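Local coordinates for protein kappa-carrageenase (Pseudoalteromonas carrageenovora, PDB 1DYP) that catalyses the endohydrolysis of beta-1,4 linkages between D-galactose 4-sulfate and 3,6-anhydro-D-galactose in kappa-carrageenans, here as its family 16 catalytic domain, at residues L227-G232 / T258-D263. The protein carries 1 engineered substitution. Numbering follows the deposited sequence. Where two conformers were deposited one is given.
Sequences LTLSQG and TSMEVD. With CD (cadmium ion), chain C.
L229 and V262 meet tip to tip between two strands that run nearly antiparallel, with axes 8.0 Å apart. L229 CD1 lies 3.9 Å from V262 CG1, and L229 CD2 rests against V262 CG2. Next along, M260, a selenomethionine, slides past Q231 in the opposite direction. M260 CG sits between its backbone N and carbonyl carbon (chi1 64°), and M260 SE lies 3.3 Å from S230 O. The Q231 side chain is extended, CG anti to the backbone N (chi1 -177°). Q231 OE1 touches M260 CB at 3.2 Å. Q231 NE2 bonds mainly to T59 OG1; its bent bond to T258 O (3.1 Å, 132°) is weak.

I104 packs on both L229 and M260. Strand 225-233 pairs with strands 75-95 and 113-120, strand 258-270 with 54-70 and 98-105. The contact therefore joins the facing sheets of the family 16 beta-jelly-roll sandwich through side chains. The CB of S230 points away, and its OG accepts a hydrogen bond from W118 NE1, on the side of the proton donor E142. Just beyond the contact, D263 O and OD1 bind a cadmium ion, with the backbone O of E22 and G53 and three waters. Apolar packing thus dominates, while the buried Q231 amide links to two neighbouring strands of the far sheet.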
loop_
_atom_site.group_PDB
_atom_site.type_symbol
_atom_site.label_atom_id
_atom_site.label_comp_id
_atom_site.label_asym_id
_atom_site.label_seq_id
_atom_site.Cartn_x
_atom_site.Cartn_y
_atom_site.Cartn_z
ATOM N N LEU A 227 -0.023 -9.022 1.098
ATOM C CA LEU A 227 1.033 -8.031 1.273
ATOM C C LEU A 227 1.351 -7.413 -0.081
ATOM O O LEU A 227 1.640 -8.123 -1.046
ATOM C CB LEU A 227 2.273 -8.690 1.860
ATOM C CG LEU A 227 3.316 -7.714 2.398
ATOM C CD1 LEU A 227 2.691 -6.810 3.463
ATOM C CD2 LEU A 227 4.474 -8.514 2.976
ATOM N N THR A 228 1.330 -6.087 -0.138
ATOM C CA THR A 228 1.530 -5.398 -1.401
ATOM C C THR A 228 2.514 -4.231 -1.415
ATOM O O THR A 228 2.619 -3.466 -0.461
ATOM C CB THR A 228 0.162 -4.882 -1.903
ATOM O OG1 THR A 228 -0.804 -5.936 -1.793
ATOM C CG2 THR A 228 0.238 -4.427 -3.349
ATOM N N LEU A 229 3.237 -4.125 -2.524
ATOM C CA LEU A 229 4.173 -3.035 -2.767
ATOM C C LEU A 229 3.658 -2.459 -4.081
ATOM O O LEU A 229 3.480 -3.189 -5.057
ATOM C CB LEU A 229 5.598 -3.568 -2.934
ATOM C CG LEU A 229 6.249 -4.090 -1.648
ATOM C CD1 LEU A 229 7.389 -5.043 -1.980
ATOM C CD2 LEU A 229 6.738 -2.911 -0.820
ATOM N N SER A 230 3.381 -1.163 -4.111
ATOM C CA SER A 230 2.861 -0.569 -5.334
ATOM C C SER A 230 3.060 0.926 -5.331
ATOM O O SER A 230 3.296 1.524 -4.289
ATOM C CB SER A 230 1.366 -0.871 -5.471
ATOM O OG SER A 230 0.636 -0.292 -4.399
ATOM N N GLN A 231 2.968 1.528 -6.507
ATOM C CA GLN A 231 3.113 2.969 -6.610
ATOM C C GLN A 231 1.871 3.527 -7.284
ATOM O O GLN A 231 1.540 3.158 -8.411
ATOM C CB GLN A 231 4.369 3.329 -7.401
ATOM C CG GLN A 231 4.616 4.822 -7.476
ATOM C CD GLN A 231 6.051 5.154 -7.806
ATOM O OE1 GLN A 231 6.921 5.137 -6.932
ATOM N NE2 GLN A 231 6.312 5.447 -9.074
ATOM N N GLY A 232 1.172 4.405 -6.575
ATOM C CA GLY A 232 -0.038 4.986 -7.123
ATOM C C GLY A 232 0.157 6.398 -7.633
ATOM O O GLY A 232 1.172 7.035 -7.364
ATOM N N THR A 258 9.088 7.429 -13.317
ATOM C CA THR A 258 9.637 7.608 -11.981
ATOM C C THR A 258 9.359 6.286 -11.276
ATOM O O THR A 258 8.315 5.670 -11.489
ATOM C CB THR A 258 8.993 8.811 -11.259
ATOM O OG1 THR A 258 9.747 9.108 -10.080
ATOM C CG2 THR A 258 7.547 8.526 -10.894
ATOM N N SER A 259 10.283 5.854 -10.427
ATOM C CA SER A 259 10.113 4.575 -9.758
ATOM C C SER A 259 10.553 4.521 -8.309
ATOM O O SER A 259 11.472 5.224 -7.890
ATOM C CB SER A 259 10.870 3.504 -10.535
ATOM O OG SER A 259 12.235 3.865 -10.654
HETATM N N MSE A 260 9.886 3.659 -7.554
HETATM C CA MSE A 260 10.198 3.455 -6.158
HETATM C C MSE A 260 11.002 2.160 -6.234
HETATM O O MSE A 260 10.808 1.355 -7.153
HETATM C CB MSE A 260 8.922 3.217 -5.346
HETATM C CG MSE A 260 8.185 1.943 -5.740
HETATM SE SE MSE A 260 6.565 1.608 -4.734
HETATM C CE MSE A 260 7.308 0.800 -3.160
ATOM N N GLU A 261 11.910 1.962 -5.288
ATOM C CA GLU A 261 12.713 0.751 -5.273
ATOM C C GLU A 261 12.580 0.068 -3.921
ATOM O O GLU A 261 12.547 0.730 -2.882
ATOM C CB GLU A 261 14.182 1.074 -5.544
ATOM C CG GLU A 261 14.427 1.828 -6.841
ATOM C CD GLU A 261 15.894 1.870 -7.212
ATOM O OE1 GLU A 261 16.727 2.097 -6.311
ATOM O OE2 GLU A 261 16.213 1.681 -8.405
ATOM N N VAL A 262 12.495 -1.257 -3.945
ATOM C CA VAL A 262 12.370 -2.034 -2.726
ATOM C C VAL A 262 13.542 -3.003 -2.656
ATOM O O VAL A 262 13.671 -3.904 -3.485
ATOM C CB VAL A 262 11.054 -2.839 -2.707
ATOM C CG1 VAL A 262 10.857 -3.482 -1.345
ATOM C CG2 VAL A 262 9.886 -1.927 -3.045
ATOM N N ASP A 263 14.405 -2.797 -1.670
ATOM C CA ASP A 263 15.572 -3.646 -1.495
ATOM C C ASP A 263 15.121 -5.019 -1.007
ATOM O O ASP A 263 15.661 -6.048 -1.415
ATOM C CB ASP A 263 16.522 -2.987 -0.488
ATOM C CG ASP A 263 17.834 -3.735 -0.333
ATOM O OD1 ASP A 263 18.121 -4.636 -1.144
ATOM O OD2 ASP A 263 18.589 -3.399 0.604
HETATM CD CD CD C . 17.744 -6.888 -2.078
HETATM O O HOH W 1 19.241 -8.594 -2.568
HETATM O O HOH W 2 18.141 -7.540 0.168
HETATM O O HOH W 3 20.140 -5.946 -2.177
#